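Local structure of putative cell adhesion protein (Bacteroides thetaiotaomicron, 4DGU) at residues D19-D24 and K124-T129; T76-A81 and T111-P116; V45-A50 and Y83-D88; G163-N168 and V189-I194. The protein probably serves as a fimbrillin-like subunit of a cell-adhesion pilus and binds zinc ions. All coordinates share one frame; numbering follows the deposited sequence. Where two conformers were deposited one is given.

Contact 1: residues D19-D24 and K124-T129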
loop_
_atom_site.group_PDB
_atom_site.type_symbol
_atom_site.label_atom_id
_atom_site.label_comp_id
_atom_site.label_asym_id
_atom_site.label_seq_id
_atom_site.Cartn_x
_atom_site.Cartn_y
_atom_site.Cartn_z
ATOM N N ASP A 19 20.079 -7.301 -23.583
ATOM C CA ASP A 19 20.056 -7.351 -22.131
ATOM C C ASP A 19 18.789 -6.664 -21.635
ATOM O O ASP A 19 17.993 -6.200 -22.453
ATOM C CB ASP A 19 21.339 -6.712 -21.560
ATOM C CG ASP A 19 22.595 -7.574 -21.635
ATOM O OD1 ASP A 19 22.467 -8.827 -21.745
ATOM O OD2 ASP A 19 23.702 -7.010 -21.528
ATOM N N ASP A 20 18.570 -6.634 -20.309
ATOM C CA ASP A 20 17.382 -6.020 -19.711
ATOM C C ASP A 20 17.725 -4.763 -18.958
ATOM O O ASP A 20 18.782 -4.701 -18.354
ATOM C CB ASP A 20 16.717 -7.011 -18.738
ATOM C CG ASP A 20 16.188 -8.252 -19.428
ATOM O OD1 ASP A 20 15.174 -8.148 -20.141
ATOM O OD2 ASP A 20 16.773 -9.331 -19.237
ATOM N N ALA A 21 16.821 -3.777 -18.957
ATOM C CA ALA A 21 17.014 -2.561 -18.170
ATOM C C ALA A 21 16.788 -2.881 -16.696
ATOM O O ALA A 21 15.982 -3.764 -16.368
ATOM C CB ALA A 21 16.065 -1.469 -18.620
ATOM N N LEU A 22 17.527 -2.181 -15.826
ATOM C CA LEU A 22 17.429 -2.344 -14.386
ATOM C C LEU A 22 16.410 -1.451 -13.741
ATOM O O LEU A 22 16.205 -0.301 -14.115
ATOM C CB LEU A 22 18.761 -2.019 -13.678
ATOM C CG LEU A 22 20.002 -2.752 -14.069
ATOM C CD1 LEU A 22 21.204 -2.045 -13.517
ATOM C CD2 LEU A 22 19.922 -4.183 -13.655
ATOM N N SER A 23 15.958 -1.926 -12.592
ATOM C CA SER A 23 15.158 -1.183 -11.642
ATOM C C SER A 23 15.898 -1.365 -10.323
ATOM O O SER A 23 17.030 -1.879 -10.311
ATOM C CB SER A 23 13.718 -1.693 -11.630
ATOM O OG SER A 23 12.901 -0.917 -10.768
ATOM N N ASP A 24 15.282 -0.940 -9.223
ATOM C CA ASP A 24 15.809 -1.115 -7.878
ATOM C C ASP A 24 16.070 -2.626 -7.601
ATOM O O ASP A 24 15.285 -3.454 -8.066
ATOM C CB ASP A 24 14.812 -0.522 -6.855
ATOM C CG ASP A 24 15.240 -0.684 -5.413
ATOM O OD1 ASP A 24 15.990 0.172 -4.924
ATOM O OD2 ASP A 24 14.964 -1.745 -4.829
ATOM N N LYS A 124 20.036 -2.364 -23.422
ATOM C CA LYS A 124 19.244 -2.590 -22.195
ATOM C C LYS A 124 17.776 -2.287 -22.491
ATOM O O LYS A 124 17.353 -1.118 -22.494
ATOM C CB LYS A 124 19.761 -1.746 -21.002
ATOM C CG LYS A 124 21.278 -1.827 -20.736
ATOM C CD LYS A 124 21.691 -3.081 -20.002
ATOM C CE LYS A 124 23.014 -2.918 -19.291
ATOM N NZ LYS A 124 22.864 -2.217 -17.978
ATOM N N PHE A 125 16.999 -3.363 -22.737
ATOM C CA PHE A 125 15.602 -3.221 -23.081
ATOM C C PHE A 125 14.645 -3.118 -21.876
ATOM O O PHE A 125 14.699 -3.903 -20.920
ATOM C CB PHE A 125 15.154 -4.385 -23.965
ATOM C CG PHE A 125 15.572 -4.222 -25.406
ATOM C CD1 PHE A 125 16.808 -4.692 -25.848
ATOM C CD2 PHE A 125 14.730 -3.595 -26.327
ATOM C CE1 PHE A 125 17.184 -4.541 -27.187
ATOM C CE2 PHE A 125 15.117 -3.438 -27.659
ATOM C CZ PHE A 125 16.338 -3.913 -28.081
ATOM N N LYS A 126 13.785 -2.101 -21.937
ATOM C CA LYS A 126 12.634 -1.880 -21.090
ATOM C C LYS A 126 11.406 -2.461 -21.830
ATOM O O LYS A 126 11.345 -2.306 -23.053
ATOM C CB LYS A 126 12.422 -0.366 -20.855
ATOM C CG LYS A 126 13.502 0.361 -20.086
ATOM C CD LYS A 126 13.202 1.849 -20.001
ATOM C CE LYS A 126 14.239 2.633 -19.216
ATOM N NZ LYS A 126 14.003 4.100 -19.377
ATOM N N ARG A 127 10.435 -3.098 -21.128
ATOM C CA ARG A 127 9.162 -3.512 -21.741
ATOM C C ARG A 127 8.213 -2.326 -21.508
ATOM O O ARG A 127 8.011 -1.944 -20.348
ATOM C CB ARG A 127 8.623 -4.838 -21.174
ATOM C CG ARG A 127 7.334 -5.335 -21.852
ATOM C CD ARG A 127 7.006 -6.775 -21.513
ATOM N NE ARG A 127 7.851 -7.726 -22.242
ATOM C CZ ARG A 127 8.867 -8.421 -21.720
ATOM N NH1 ARG A 127 9.158 -8.320 -20.436
ATOM N NH2 ARG A 127 9.577 -9.245 -22.480
HETATM N N MSE A 128 7.729 -1.686 -22.604
HETATM C CA MSE A 128 6.896 -0.465 -22.565
HETATM C C MSE A 128 5.410 -0.785 -22.434
HETATM O O MSE A 128 4.631 0.078 -22.006
HETATM C CB MSE A 128 7.148 0.435 -23.788
HETATM C CG MSE A 128 8.636 0.625 -24.139
HETATM SE SE MSE A 128 9.752 1.121 -22.620
HETATM C CE MSE A 128 9.000 2.918 -22.161
ATOM N N THR A 129 5.028 -2.025 -22.804
ATOM C CA THR A 129 3.684 -2.582 -22.647
ATOM C C THR A 129 3.650 -3.385 -21.321
ATOM O O THR A 129 4.697 -3.556 -20.675
ATOM C CB THR A 129 3.296 -3.417 -23.856
ATOM O OG1 THR A 129 4.371 -4.320 -24.113
ATOM C CG2 THR A 129 2.998 -2.563 -25.103
#
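Phe125 reaches Asp19 and Ala21 through its backbone: its N-H donates to Asp19 O at 3.0 Å, and its own O accepts from Ala21 N at 2.9 Å. Two bonds from one residue to a pair flanking its partner are the signature of a parallel beta ladder, here joining strand 13-20 to strand 120-135. Asp19 pairs with Lys124 on one face of the sheet, Asp20 with Phe125 on the other. The lysine chain turns at its second torsion (chi2 -79°), which lays CD beside the backbone, 3.7 Å from Asp20 O and 4.0 Å from Asp19 CB. Lys124 NZ stays 6.0 Å from Asp19 OD2, so any attraction would be long-range. Where the first strand ends, Ala21 CB packs on Lys126 CG at 3.5 Å. The Phe125 ring turns its edge to Asp19 O, which lies in the ring plane, and packs further out on Ala36 and Ile40.

In the next shell Asn31 ND2 bonds both Asp20 OD1 and Phe125 O, tying a side chain of one strand to the main chain of the other. Tyr246 of a second subunit packs on Ala21 and Lys126, and its OH bonds Arg127 N.

The chemistry implies a join carried by main-chain bonds, with lysine methylenes packed alongside; the carboxylate of Asp19, a residue seen to bind zinc in this protein, makes no salt bridge with Lys124.

Contact 2: residues T76-A81 and T111-P116; sequences TVTFYA and TAEAAP
An antiparallel beta ladder joins strands 77-83 and 108-114, pairing Val77 with Ala114 and Phe79 with Ala112 through backbone bonds in both directions. Val77 N donates a hydrogen bond to Ala114 O at 2.7 Å, and Ala114 N donates in return to Val77 O. Phe79 N donates to Ala112 O at 2.9 Å, while the reverse bond, Ala112 N to Phe79 O, is longer at 3.2 Å. In the non-hydrogen-bonded pairs between and beyond them, CA-H groups of Thr78, Glu113 and Thr111 point at carbonyls of the partner strand.

The ladder lies within the large mixed sheet of this fimbrillin-like protein of the transthyretin clan: Tyr80 bonds on through its backbone to Ala49 of strand 45-50, and Thr111 to Lys124 of strand 120-135. The two faces differ. On the buried one, Val77 sets CG1 anti to its backbone N (chi1 -173°), over a face of the Phe79 ring, 3.6 Å above the plane and offset toward the rim. Its other methyl, CG2, meets Pro116 CG at 3.6 Å. Ala114 CB comes to the edge of the same phenyl ring, 4.2 Å from Phe79 CE2, and the ring of Phe14 meets it from strand 13-20.

On the opposite face Thr78 and Glu113 lie side by side, pointing the same way, OG1 against CG. Next to them Tyr80 crosses Thr111 obliquely, its CD1 3.7 Å from Thr111 CG2.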
loop_
_atom_site.group_PDB
_atom_site.type_symbol
_atom_site.label_atom_id
_atom_site.label_comp_id
_atom_site.label_asym_id
_atom_site.label_seq_id
_atom_site.Cartn_x
_atom_site.Cartn_y
_atom_site.Cartn_z
ATOM N N THR A 76 31.571 8.896 -26.455
ATOM C CA THR A 76 30.537 7.907 -26.195
ATOM C C THR A 76 29.352 8.148 -27.120
ATOM O O THR A 76 28.971 9.295 -27.358
ATOM C CB THR A 76 30.070 7.844 -24.724
ATOM O OG1 THR A 76 29.352 9.017 -24.378
ATOM C CG2 THR A 76 31.190 7.596 -23.751
ATOM N N VAL A 77 28.774 7.042 -27.622
ATOM C CA VAL A 77 27.619 7.003 -28.521
ATOM C C VAL A 77 26.445 6.399 -27.788
ATOM O O VAL A 77 26.569 5.345 -27.148
ATOM C CB VAL A 77 27.926 6.191 -29.819
ATOM C CG1 VAL A 77 26.788 6.308 -30.827
ATOM C CG2 VAL A 77 29.228 6.640 -30.455
ATOM N N THR A 78 25.279 7.023 -27.942
ATOM C CA THR A 78 24.049 6.499 -27.373
ATOM C C THR A 78 23.241 5.882 -28.517
ATOM O O THR A 78 23.015 6.539 -29.533
ATOM C CB THR A 78 23.286 7.588 -26.619
ATOM O OG1 THR A 78 24.171 8.179 -25.678
ATOM C CG2 THR A 78 22.067 7.047 -25.905
ATOM N N PHE A 79 22.815 4.616 -28.334
ATOM C CA PHE A 79 21.989 3.888 -29.270
ATOM C C PHE A 79 20.581 3.733 -28.687
ATOM O O PHE A 79 20.422 3.723 -27.475
ATOM C CB PHE A 79 22.596 2.524 -29.606
ATOM C CG PHE A 79 23.929 2.602 -30.292
ATOM C CD1 PHE A 79 24.012 2.759 -31.669
ATOM C CD2 PHE A 79 25.114 2.515 -29.561
ATOM C CE1 PHE A 79 25.251 2.860 -32.303
ATOM C CE2 PHE A 79 26.341 2.599 -30.190
ATOM C CZ PHE A 79 26.402 2.776 -31.561
ATOM N N TYR A 80 19.569 3.654 -29.567
ATOM C CA TYR A 80 18.150 3.516 -29.266
ATOM C C TYR A 80 17.591 2.433 -30.132
ATOM O O TYR A 80 17.927 2.381 -31.312
ATOM C CB TYR A 80 17.404 4.831 -29.514
ATOM C CG TYR A 80 17.915 5.975 -28.671
ATOM C CD1 TYR A 80 17.501 6.132 -27.351
ATOM C CD2 TYR A 80 18.840 6.887 -29.180
ATOM C CE1 TYR A 80 17.969 7.184 -26.566
ATOM C CE2 TYR A 80 19.304 7.953 -28.410
ATOM C CZ TYR A 80 18.864 8.099 -27.100
ATOM O OH TYR A 80 19.341 9.118 -26.306
ATOM N N ALA A 81 16.755 1.550 -29.578
ATOM C CA ALA A 81 16.215 0.453 -30.364
ATOM C C ALA A 81 14.768 0.136 -30.018
ATOM O O ALA A 81 14.387 0.178 -28.848
ATOM C CB ALA A 81 17.077 -0.792 -30.177
ATOM N N THR A 111 18.239 0.989 -24.880
ATOM C CA THR A 111 19.270 2.024 -24.999
ATOM C C THR A 111 20.591 1.410 -24.615
ATOM O O THR A 111 20.647 0.432 -23.865
ATOM C CB THR A 111 18.981 3.305 -24.167
ATOM O OG1 THR A 111 19.083 3.010 -22.790
ATOM C CG2 THR A 111 17.613 3.901 -24.417
ATOM N N ALA A 112 21.662 2.000 -25.133
ATOM C CA ALA A 112 23.019 1.632 -24.823
ATOM C C ALA A 112 23.893 2.851 -24.922
ATOM O O ALA A 112 23.551 3.780 -25.645
ATOM C CB ALA A 112 23.500 0.544 -25.768
ATOM N N GLU A 113 24.989 2.865 -24.157
ATOM C CA GLU A 113 26.031 3.882 -24.188
ATOM C C GLU A 113 27.319 3.125 -24.411
ATOM O O GLU A 113 27.645 2.249 -23.615
ATOM C CB GLU A 113 26.051 4.753 -22.929
ATOM C CG GLU A 113 25.137 5.966 -23.043
ATOM C CD GLU A 113 25.053 6.929 -21.871
ATOM O OE1 GLU A 113 25.931 6.883 -20.975
ATOM O OE2 GLU A 113 24.109 7.754 -21.867
ATOM N N ALA A 114 27.978 3.358 -25.552
ATOM C CA ALA A 114 29.191 2.656 -25.919
ATOM C C ALA A 114 30.238 3.605 -26.474
ATOM O O ALA A 114 29.919 4.686 -26.954
ATOM C CB ALA A 114 28.872 1.580 -26.958
ATOM N N ALA A 115 31.490 3.188 -26.414
ATOM C CA ALA A 115 32.595 3.942 -26.947
ATOM C C ALA A 115 32.912 3.413 -28.326
ATOM O O ALA A 115 33.026 2.199 -28.476
ATOM C CB ALA A 115 33.811 3.815 -26.035
ATOM N N PRO A 116 33.044 4.273 -29.360
ATOM C CA PRO A 116 33.392 3.758 -30.697
ATOM C C PRO A 116 34.631 2.877 -30.642
ATOM O O PRO A 116 35.567 3.187 -29.912
ATOM C CB PRO A 116 33.629 5.029 -31.514
ATOM C CG PRO A 116 32.799 6.051 -30.830
ATOM C CD PRO A 116 32.897 5.740 -29.375
#

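Contact 3: residues V45-A50 and Y83-D88; sequences VISMAA and YPALTD
The Tyr83 ring presents its edge to Val45 O, which sits near the ring plane 3.4 Å from Tyr83 CD1, while Pro84 CD lies over one face, offset toward the rim. Ile46 CG2 approaches obliquely, 3.8 Å from Tyr83 CD1, the two side chains crossing at about a right angle. The ring's far end is held separately, by a hydrogen bond between Tyr83 OH and Glu44 OE1. A cis peptide precedes Pro84, and beyond it the chain is tied back to the strand twice. In the direct tie, Ser47 places OG anti to its carbonyl carbon (chi1 -63°), where it accepts a nearly straight bond from Leu86 N at 2.7 Å. The same oxygen presses on Ala85 CA at 3.3 Å. The second tie runs through a water that donates to Val45 O at 2.6 Å and accepts from Ala85 N at 2.8 Å. An alanine in place of Ser47 would keep CB against Leu86 CG but would probably leave Leu86 N without its acceptor and the loop freer to shift.

Strand 45-50 runs antiparallel to strands 56-59 and 77-83 in the mixed sheet, Ser47 bonding His82 by its backbone. Segment 83-88 is where the chain leaves strand 77-83 for helix 88-91; at this departure Pro84 touches His107, a residue seen to bind zinc in this protein, while Ile46 packs on Leu123 of strand 120-135.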
loop_
_atom_site.group_PDB
_atom_site.type_symbol
_atom_site.label_atom_id
_atom_site.label_comp_id
_atom_site.label_asym_id
_atom_site.label_seq_id
_atom_site.Cartn_x
_atom_site.Cartn_y
_atom_site.Cartn_z
ATOM N N VAL A 45 14.454 -8.979 -35.874
ATOM C CA VAL A 45 14.844 -7.674 -36.409
ATOM C C VAL A 45 14.383 -6.565 -35.429
ATOM O O VAL A 45 13.241 -6.573 -34.962
ATOM C CB VAL A 45 14.265 -7.460 -37.855
ATOM C CG1 VAL A 45 14.632 -6.092 -38.434
ATOM C CG2 VAL A 45 14.700 -8.572 -38.801
ATOM N N ILE A 46 15.298 -5.619 -35.136
ATOM C CA ILE A 46 15.071 -4.417 -34.321
ATOM C C ILE A 46 15.373 -3.182 -35.184
ATOM O O ILE A 46 16.161 -3.268 -36.130
ATOM C CB ILE A 46 15.918 -4.378 -33.006
ATOM C CG1 ILE A 46 17.445 -4.421 -33.299
ATOM C CG2 ILE A 46 15.482 -5.439 -31.986
ATOM C CD1 ILE A 46 18.264 -3.758 -32.307
ATOM N N SER A 47 14.747 -2.043 -34.843
ATOM C CA SER A 47 15.033 -0.746 -35.443
ATOM C C SER A 47 16.027 -0.089 -34.529
ATOM O O SER A 47 15.705 0.162 -33.370
ATOM C CB SER A 47 13.774 0.108 -35.572
ATOM O OG SER A 47 12.848 -0.520 -36.430
HETATM N N MSE A 48 17.247 0.145 -35.000
HETATM C CA MSE A 48 18.248 0.755 -34.155
HETATM C C MSE A 48 18.803 2.046 -34.770
HETATM O O MSE A 48 18.900 2.155 -35.982
HETATM C CB MSE A 48 19.360 -0.247 -33.897
HETATM C CG MSE A 48 20.343 0.244 -32.886
HETATM SE SE MSE A 48 21.688 -1.042 -32.476
HETATM C CE MSE A 48 22.560 -1.162 -34.189
ATOM N N ALA A 49 19.095 3.044 -33.929
ATOM C CA ALA A 49 19.656 4.332 -34.321
ATOM C C ALA A 49 20.626 4.862 -33.267
ATOM O O ALA A 49 20.503 4.560 -32.074
ATOM C CB ALA A 49 18.547 5.351 -34.528
ATOM N N ALA A 50 21.603 5.638 -33.727
ATOM C CA ALA A 50 22.477 6.402 -32.867
ATOM C C ALA A 50 21.765 7.720 -32.676
ATOM O O ALA A 50 21.016 8.141 -33.576
ATOM C CB ALA A 50 23.837 6.598 -33.509
ATOM N N TYR A 83 11.680 -2.870 -30.523
ATOM C CA TYR A 83 11.329 -4.252 -30.803
ATOM C C TYR A 83 9.850 -4.456 -30.502
ATOM O O TYR A 83 9.431 -4.202 -29.387
ATOM C CB TYR A 83 12.178 -5.308 -30.073
ATOM C CG TYR A 83 11.757 -6.695 -30.509
ATOM C CD1 TYR A 83 12.116 -7.190 -31.763
ATOM C CD2 TYR A 83 10.882 -7.457 -29.732
ATOM C CE1 TYR A 83 11.647 -8.422 -32.215
ATOM C CE2 TYR A 83 10.400 -8.691 -30.176
ATOM C CZ TYR A 83 10.795 -9.173 -31.416
ATOM O OH TYR A 83 10.334 -10.387 -31.857
ATOM N N PRO A 84 9.038 -4.911 -31.479
ATOM C CA PRO A 84 9.387 -5.242 -32.887
ATOM C C PRO A 84 9.845 -4.003 -33.693
ATOM O O PRO A 84 9.647 -2.870 -33.239
ATOM C CB PRO A 84 8.072 -5.824 -33.434
ATOM C CG PRO A 84 7.260 -6.219 -32.223
ATOM C CD PRO A 84 7.611 -5.167 -31.209
ATOM N N ALA A 85 10.458 -4.210 -34.875
ATOM C CA ALA A 85 10.945 -3.125 -35.746
ATOM C C ALA A 85 9.815 -2.155 -36.173
ATOM O O ALA A 85 8.657 -2.555 -36.280
ATOM C CB ALA A 85 11.615 -3.705 -36.985
ATOM N N LEU A 86 10.167 -0.889 -36.424
ATOM C CA LEU A 86 9.233 0.144 -36.864
ATOM C C LEU A 86 8.902 0.039 -38.342
ATOM O O LEU A 86 9.656 -0.573 -39.108
ATOM C CB LEU A 86 9.837 1.541 -36.634
ATOM C CG LEU A 86 10.359 1.902 -35.258
ATOM C CD1 LEU A 86 11.111 3.214 -35.317
ATOM C CD2 LEU A 86 9.232 1.971 -34.243
ATOM N N THR A 87 7.832 0.771 -38.755
ATOM C CA THR A 87 7.411 0.990 -40.144
ATOM C C THR A 87 8.444 1.950 -40.789
ATOM O O THR A 87 9.151 2.657 -40.052
ATOM C CB THR A 87 5.986 1.551 -40.184
ATOM N N ASP A 88 8.555 1.971 -42.148
ATOM C CA ASP A 88 9.525 2.824 -42.872
ATOM C C ASP A 88 9.316 4.336 -42.569
ATOM O O ASP A 88 10.298 5.085 -42.489
ATOM C CB ASP A 88 9.479 2.560 -44.388
HETATM O O HOH W 1 10.831 -6.750 -36.000
#

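Contact 4: residues G163-N168 and V189-I194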
loop_
_atom_site.group_PDB
_atom_site.type_symbol
_atom_site.label_atom_id
_atom_site.label_comp_id
_atom_site.label_asym_id
_atom_site.label_seq_id
_atom_site.Cartn_x
_atom_site.Cartn_y
_atom_site.Cartn_z
ATOM N N GLY A 163 10.446 5.542 -26.084
ATOM C CA GLY A 163 9.631 4.329 -26.026
ATOM C C GLY A 163 8.330 4.377 -25.242
ATOM O O GLY A 163 7.524 3.459 -25.371
ATOM N N THR A 164 8.101 5.431 -24.434
ATOM C CA THR A 164 6.934 5.608 -23.550
ATOM C C THR A 164 5.583 5.601 -24.299
ATOM O O THR A 164 5.398 6.295 -25.286
ATOM C CB THR A 164 7.117 6.868 -22.701
ATOM O OG1 THR A 164 8.222 6.647 -21.841
ATOM C CG2 THR A 164 5.934 7.165 -21.816
ATOM N N ILE A 165 4.638 4.806 -23.775
ATOM C CA ILE A 165 3.285 4.670 -24.303
ATOM C C ILE A 165 2.325 5.365 -23.348
ATOM O O ILE A 165 2.375 5.154 -22.139
ATOM C CB ILE A 165 2.879 3.188 -24.561
ATOM C CG1 ILE A 165 3.895 2.500 -25.504
ATOM C CG2 ILE A 165 1.447 3.102 -25.133
ATOM C CD1 ILE A 165 3.836 0.979 -25.512
ATOM N N GLU A 166 1.468 6.208 -23.907
ATOM C CA GLU A 166 0.442 6.929 -23.153
ATOM C C GLU A 166 -0.879 6.626 -23.834
ATOM O O GLU A 166 -0.996 6.775 -25.048
ATOM C CB GLU A 166 0.756 8.448 -23.047
ATOM C CG GLU A 166 -0.380 9.380 -22.598
ATOM C CD GLU A 166 -1.054 9.199 -21.247
ATOM O OE1 GLU A 166 -0.352 8.941 -20.242
ATOM O OE2 GLU A 166 -2.292 9.383 -21.186
ATOM N N ILE A 167 -1.833 6.132 -23.062
ATOM C CA ILE A 167 -3.157 5.738 -23.533
ATOM C C ILE A 167 -3.949 6.949 -23.991
ATOM O O ILE A 167 -3.743 8.065 -23.505
ATOM C CB ILE A 167 -3.913 4.910 -22.407
ATOM C CG1 ILE A 167 -4.907 3.904 -22.980
ATOM C CG2 ILE A 167 -4.557 5.763 -21.313
ATOM C CD1 ILE A 167 -4.309 2.633 -23.317
ATOM N N ASN A 168 -4.835 6.718 -24.952
ATOM C CA ASN A 168 -5.810 7.704 -25.421
ATOM C C ASN A 168 -6.935 7.728 -24.367
ATOM O O ASN A 168 -7.653 6.729 -24.204
ATOM C CB ASN A 168 -6.317 7.322 -26.822
ATOM C CG ASN A 168 -7.340 8.251 -27.441
ATOM O OD1 ASN A 168 -7.646 9.351 -26.943
ATOM N ND2 ASN A 168 -7.879 7.823 -28.576
ATOM N N VAL A 189 -0.870 -5.403 -22.488
ATOM C CA VAL A 189 -1.851 -4.312 -22.505
ATOM C C VAL A 189 -1.083 -2.997 -22.480
ATOM O O VAL A 189 0.106 -2.966 -22.147
ATOM C CB VAL A 189 -2.944 -4.406 -21.399
ATOM C CG1 VAL A 189 -3.861 -5.613 -21.617
ATOM C CG2 VAL A 189 -2.344 -4.409 -19.995
ATOM N N LEU A 190 -1.742 -1.916 -22.871
ATOM C CA LEU A 190 -1.058 -0.637 -22.876
ATOM C C LEU A 190 -1.092 -0.026 -21.476
ATOM O O LEU A 190 -2.071 -0.270 -20.763
ATOM C CB LEU A 190 -1.652 0.316 -23.921
ATOM C CG LEU A 190 -1.667 -0.155 -25.386
ATOM C CD1 LEU A 190 -2.401 0.834 -26.255
ATOM C CD2 LEU A 190 -0.244 -0.370 -25.940
ATOM N N PRO A 191 -0.014 0.697 -21.036
ATOM C CA PRO A 191 -0.031 1.309 -19.683
ATOM C C PRO A 191 -1.196 2.276 -19.488
ATOM O O PRO A 191 -1.445 3.153 -20.308
ATOM C CB PRO A 191 1.301 2.059 -19.609
ATOM C CG PRO A 191 2.136 1.501 -20.694
ATOM C CD PRO A 191 1.229 1.036 -21.768
ATOM N N GLN A 192 -1.934 2.076 -18.400
ATOM C CA GLN A 192 -3.110 2.844 -18.015
ATOM C C GLN A 192 -3.426 2.608 -16.554
ATOM O O GLN A 192 -2.975 1.617 -15.972
ATOM C CB GLN A 192 -4.324 2.458 -18.884
ATOM C CG GLN A 192 -4.664 0.965 -18.862
ATOM C CD GLN A 192 -5.538 0.556 -20.011
ATOM O OE1 GLN A 192 -6.749 0.684 -19.973
ATOM N NE2 GLN A 192 -4.943 0.055 -21.064
ATOM N N LYS A 193 -4.247 3.486 -15.980
ATOM C CA LYS A 193 -4.693 3.354 -14.619
ATOM C C LYS A 193 -5.930 2.460 -14.551
ATOM O O LYS A 193 -6.906 2.667 -15.275
ATOM C CB LYS A 193 -4.973 4.742 -14.001
ATOM C CG LYS A 193 -5.615 4.701 -12.611
ATOM C CD LYS A 193 -4.725 5.308 -11.557
ATOM C CE LYS A 193 -5.324 5.188 -10.176
ATOM N NZ LYS A 193 -6.408 6.193 -9.914
ATOM N N ILE A 194 -5.885 1.480 -13.639
ATOM C CA ILE A 194 -7.030 0.619 -13.309
ATOM C C ILE A 194 -7.447 1.038 -11.905
ATOM O O ILE A 194 -6.607 1.054 -11.012
ATOM C CB ILE A 194 -6.698 -0.894 -13.399
ATOM C CG1 ILE A 194 -6.282 -1.327 -14.825
ATOM C CG2 ILE A 194 -7.887 -1.724 -12.878
ATOM C CD1 ILE A 194 -5.604 -2.677 -14.867
HETATM O O HOH W 2 -1.274 5.840 -20.037
#
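Ile167 drives its CD1 into the closest-packed part of this contact, 3.6 Å from Leu190 CB and 3.5 Å from Gln192 NE2. Its CG1 stands roughly anti to the backbone N (chi1 -151°), and chi2 of 86° then turns CD1 toward those two partners. Beside it Ile165 meets Leu190 and Pro191 at about right angles, CB on Pro191 CD at 3.9 Å and CG2 on Leu190 CD2 at the same distance. The amide of Gln192, buried here, is satisfied: NE2 donates to Leu190 O at 2.9 Å, an acceptor lying in its amide plane, and also to Lys153 O. An alanine in place of Gln192 would probably leave both carbonyls without this donor and open a gap beside Ile167 CD1.

The other flank is looser. The two main chains, which share no direct bond, are linked here by a water accepting from Ile167 N at 3.1 Å and donating to Pro191 O at 2.7 Å. Glu166 beside it is exposed, its CB directed away from segment 189-194.

Strand 165-167 is bonded by its backbone to strand 147-159 of an antiparallel sheet. The segment 189-194 passes from strand 188-189, paired with strand 120-135, to strand 193-194, paired with 218-219. Ile165 also packs on Met128 and Thr129 of strand 120-135, so the contact joins strand 165-167 to the mixed sheet.

Contact 4 is the buried one, contacts 2 and 3 are partly buried, and contact 1 lies at the surface, where another subunit packs on part of it. The first three share the mixed sheet: strands 45-50, 77-83, 108-114, 120-135 and 13-20 follow one another across it, and the Phe125 ring touches Ala81, Tyr83 and Ile46 of contacts 2 and 3. Contacts 1 and 2 rest on ladder bonds, parallel in one and antiparallel in the other. Contact 3 uses a serine and a water to hold a departing loop, whereas contact 4 relies on apolar packing of a strand on a connecting loop, with a water at its flank. Met128 O on Pro191 CG brings contacts 1 and 4 together.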